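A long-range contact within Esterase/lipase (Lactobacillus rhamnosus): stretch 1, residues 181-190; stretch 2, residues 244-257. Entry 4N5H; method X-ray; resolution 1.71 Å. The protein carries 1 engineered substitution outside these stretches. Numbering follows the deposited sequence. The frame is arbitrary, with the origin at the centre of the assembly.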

# COMPACT_ATOMS: atom_id res chain seq x y z
N ALA A 181 23.61 -3.57 -24.90
CA ALA A 181 22.67 -2.48 -25.21
C ALA A 181 22.81 -1.33 -24.21
O ALA A 181 22.68 -1.53 -23.00
CB ALA A 181 21.26 -2.94 -25.21
N LEU A 182 23.16 -0.18 -24.74
CA LEU A 182 23.41 1.00 -23.90
C LEU A 182 22.29 1.98 -24.08
O LEU A 182 22.02 2.40 -25.20
CB LEU A 182 24.73 1.63 -24.25
CG LEU A 182 25.95 0.69 -24.29
CD1 LEU A 182 27.18 1.44 -24.78
CD2 LEU A 182 26.20 -0.02 -23.00
N VAL A 183 21.66 2.39 -23.01
CA VAL A 183 20.55 3.32 -23.08
C VAL A 183 21.04 4.69 -22.53
O VAL A 183 21.31 4.81 -21.36
CB VAL A 183 19.30 2.85 -22.25
CG1 VAL A 183 18.16 3.86 -22.25
CG2 VAL A 183 18.80 1.53 -22.79
N CYS A 184 21.09 5.70 -23.39
CA CYS A 184 21.58 7.02 -23.07
C CYS A 184 22.85 6.97 -22.22
O CYS A 184 22.93 7.54 -21.15
CB CYS A 184 20.54 7.88 -22.31
SG CYS A 184 18.99 8.08 -23.24
N PRO A 185 23.87 6.25 -22.73
CA PRO A 185 25.03 6.06 -21.89
C PRO A 185 25.82 7.35 -21.69
O PRO A 185 25.81 8.23 -22.56
CB PRO A 185 25.91 5.11 -22.69
CG PRO A 185 25.51 5.38 -24.08
CD PRO A 185 24.00 5.55 -24.01
N VAL A 186 26.52 7.43 -20.57
CA VAL A 186 27.57 8.43 -20.32
C VAL A 186 28.94 7.76 -20.46
O VAL A 186 29.67 7.61 -19.52
CB VAL A 186 27.31 9.16 -19.04
CG1 VAL A 186 28.27 10.35 -18.92
CG2 VAL A 186 25.89 9.71 -19.14
N ALA A 187 29.20 7.26 -21.64
CA ALA A 187 30.35 6.40 -21.81
C ALA A 187 31.69 7.14 -21.92
O ALA A 187 32.76 6.47 -21.77
CB ALA A 187 30.15 5.46 -22.96
N GLU A 188 31.62 8.47 -22.16
CA GLU A 188 32.82 9.31 -22.22
C GLU A 188 32.78 10.40 -21.15
O GLU A 188 32.58 11.59 -21.46
CB GLU A 188 32.95 9.90 -23.63
CG GLU A 188 33.03 8.88 -24.73
CD GLU A 188 34.37 8.14 -24.75
OE1 GLU A 188 35.43 8.81 -24.81
OE2 GLU A 188 34.36 6.93 -24.70
N PRO A 189 32.91 10.00 -19.86
CA PRO A 189 32.68 10.97 -18.79
C PRO A 189 33.68 12.16 -18.87
O PRO A 189 33.32 13.28 -18.42
CB PRO A 189 32.93 10.19 -17.53
CG PRO A 189 33.30 8.90 -17.87
CD PRO A 189 33.02 8.65 -19.30
N SER A 190 34.82 11.96 -19.53
CA SER A 190 35.83 13.09 -19.59
C SER A 190 35.32 14.24 -20.45
O SER A 190 35.79 15.39 -20.26
CB SER A 190 37.22 12.60 -20.09
OG SER A 190 37.70 11.73 -19.15
N SER A 244 18.95 14.52 -22.57
CA SER A 244 19.82 15.55 -22.09
C SER A 244 21.30 15.16 -22.28
O SER A 244 22.11 16.05 -22.45
CB SER A 244 19.60 15.76 -20.62
OG SER A 244 19.65 14.56 -19.86
N PHE A 245 21.62 13.87 -22.35
CA PHE A 245 22.99 13.37 -22.68
C PHE A 245 23.19 12.97 -24.10
O PHE A 245 24.09 12.18 -24.43
CB PHE A 245 23.33 12.20 -21.75
CG PHE A 245 23.55 12.62 -20.33
CD1 PHE A 245 22.53 12.60 -19.42
CD2 PHE A 245 24.79 13.11 -19.95
CE1 PHE A 245 22.68 12.89 -18.07
CE2 PHE A 245 24.95 13.50 -18.60
CZ PHE A 245 23.92 13.31 -17.67
N TYR A 246 22.46 13.53 -25.05
CA TYR A 246 22.58 13.12 -26.43
C TYR A 246 24.03 13.34 -26.93
O TYR A 246 24.51 12.57 -27.76
CB TYR A 246 21.60 13.92 -27.32
CG TYR A 246 21.60 13.57 -28.77
CD1 TYR A 246 21.43 12.23 -29.27
CD2 TYR A 246 21.82 14.58 -29.73
CE1 TYR A 246 21.40 11.94 -30.60
CE2 TYR A 246 21.79 14.26 -31.08
CZ TYR A 246 21.57 12.97 -31.52
OH TYR A 246 21.57 12.67 -32.83
N LEU A 247 24.70 14.39 -26.46
CA LEU A 247 26.05 14.59 -26.94
C LEU A 247 26.96 13.40 -26.64
O LEU A 247 27.88 13.07 -27.38
CB LEU A 247 26.71 15.83 -26.32
CG LEU A 247 26.27 17.21 -26.85
CD1 LEU A 247 27.41 18.16 -26.43
CD2 LEU A 247 25.99 17.26 -28.37
N GLN A 248 26.73 12.75 -25.50
CA GLN A 248 27.45 11.50 -25.21
C GLN A 248 27.22 10.37 -26.21
O GLN A 248 28.09 9.60 -26.51
CB GLN A 248 27.09 11.02 -23.81
CG GLN A 248 27.64 11.88 -22.71
CD GLN A 248 29.09 11.55 -22.37
OE1 GLN A 248 29.51 10.39 -22.41
NE2 GLN A 248 29.88 12.57 -22.12
N SER A 249 25.95 10.19 -26.65
CA SER A 249 25.65 9.25 -27.66
C SER A 249 26.35 9.61 -29.00
O SER A 249 26.90 8.74 -29.67
CB SER A 249 24.11 9.14 -27.89
OG SER A 249 23.48 8.43 -26.83
N GLN A 250 26.34 10.89 -29.34
CA GLN A 250 27.07 11.34 -30.56
C GLN A 250 28.57 11.02 -30.43
O GLN A 250 29.17 10.53 -31.38
CB GLN A 250 26.91 12.83 -30.82
CG GLN A 250 25.45 13.18 -31.12
CD GLN A 250 25.29 14.64 -31.49
OE1 GLN A 250 25.46 15.55 -30.68
NE2 GLN A 250 24.90 14.85 -32.70
N ALA A 251 29.14 11.29 -29.30
CA ALA A 251 30.57 11.01 -29.05
C ALA A 251 30.84 9.54 -29.14
O ALA A 251 31.83 9.09 -29.77
CB ALA A 251 31.02 11.53 -27.70
N LEU A 252 29.98 8.71 -28.52
CA LEU A 252 30.16 7.27 -28.63
C LEU A 252 30.08 6.70 -30.02
O LEU A 252 30.82 5.79 -30.39
CB LEU A 252 29.10 6.53 -27.78
CG LEU A 252 29.33 5.06 -27.66
CD1 LEU A 252 30.72 4.71 -27.15
CD2 LEU A 252 28.30 4.53 -26.61
N LEU A 253 29.19 7.25 -30.86
CA LEU A 253 29.15 6.74 -32.19
C LEU A 253 30.54 6.94 -32.94
O LEU A 253 30.96 6.10 -33.70
CB LEU A 253 28.06 7.42 -32.99
CG LEU A 253 26.62 7.06 -32.65
CD1 LEU A 253 25.72 8.07 -33.38
CD2 LEU A 253 26.36 5.66 -33.04
N LYS A 254 31.12 8.08 -32.74
CA LYS A 254 32.41 8.35 -33.33
C LYS A 254 33.46 7.36 -32.83
O LYS A 254 34.30 6.91 -33.58
CB LYS A 254 32.86 9.79 -33.05
CG LYS A 254 32.05 10.79 -33.82
CD LYS A 254 32.39 12.19 -33.32
CE LYS A 254 31.59 13.17 -34.14
NZ LYS A 254 31.40 14.34 -33.26
N VAL A 255 33.44 7.05 -31.54
CA VAL A 255 34.33 5.98 -30.99
C VAL A 255 34.06 4.62 -31.59
O VAL A 255 35.01 3.88 -31.98
CB VAL A 255 34.25 5.86 -29.46
CG1 VAL A 255 35.13 4.72 -28.97
CG2 VAL A 255 34.56 7.20 -28.83
N PHE A 256 32.76 4.29 -31.75
CA PHE A 256 32.39 3.07 -32.39
C PHE A 256 32.97 2.99 -33.83
O PHE A 256 33.55 1.98 -34.24
CB PHE A 256 30.90 2.93 -32.49
CG PHE A 256 30.16 2.52 -31.17
CD1 PHE A 256 30.80 1.98 -30.05
CD2 PHE A 256 28.75 2.52 -31.19
CE1 PHE A 256 30.04 1.58 -28.95
CE2 PHE A 256 28.01 2.07 -30.10
CZ PHE A 256 28.66 1.57 -28.99
N ASP A 257 32.80 4.08 -34.57
CA ASP A 257 33.21 4.08 -35.98
C ASP A 257 34.69 3.94 -36.09
O ASP A 257 35.17 3.15 -36.88
CB ASP A 257 32.65 5.32 -36.68
CG ASP A 257 31.13 5.25 -36.91
OD1 ASP A 257 30.55 4.13 -36.95
OD2 ASP A 257 30.59 6.33 -37.17
O HOH W 1 23.76 9.19 -24.24
O HOH W 2 28.78 8.08 -24.27

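A loop leaving the end of a strand lies along the first turns of a helix, held there by one glutamine side chain that bonds to the loop backbone, by two bridging waters and by a patch of apolar side chains. The strand ends at Val-183, and the chain then runs beside the helix that begins at Tyr-246, with Val-186 and Gln-248 approaching to 5.8 Å between their CA atoms.

Gln-248 is the centre of the contact. Its terminal amide carries both an acceptor and a donor, so it can pair with the backbone N and O of a single residue, much as another stretch of backbone would. Glu-188 N donates to Gln-248 OE1 at 2.9 Å, and Gln-248 NE2 donates to Glu-188 O, also at 2.9 Å, so both backbone polar atoms of Glu-188 are satisfied by one side chain. Ala-187 N lies 3.2 Å from Gln-248 OE1, but the angle is too poor for a hydrogen bond; it donates instead to water 2, 2.8 Å from Ala-187 N, which also bonds to Gln-248 O. Water 1 links Pro-185 O, Phe-245 O and Ser-249 OG; the short serine side chain supplies a hydroxyl that reaches the water.

Apolar contacts flank this network. Near the helix start, Val-186 CG2 sits over one face of the Phe-245 ring, 3.7 Å from Phe-245 CD2, a CH-pi arrangement that suits a methyl of the branched valine and a flat aromatic ring. Farther along the helix, Leu-252 points sideways from its CA, but the end of its side chain reaches nearer: Leu-252 CD2 lies 3.8 Å from Leu-182 CD1, 3.9 Å from Pro-185 CG and 4.2 Å from Ala-187 CB. One methyl thus touches three apolar residues.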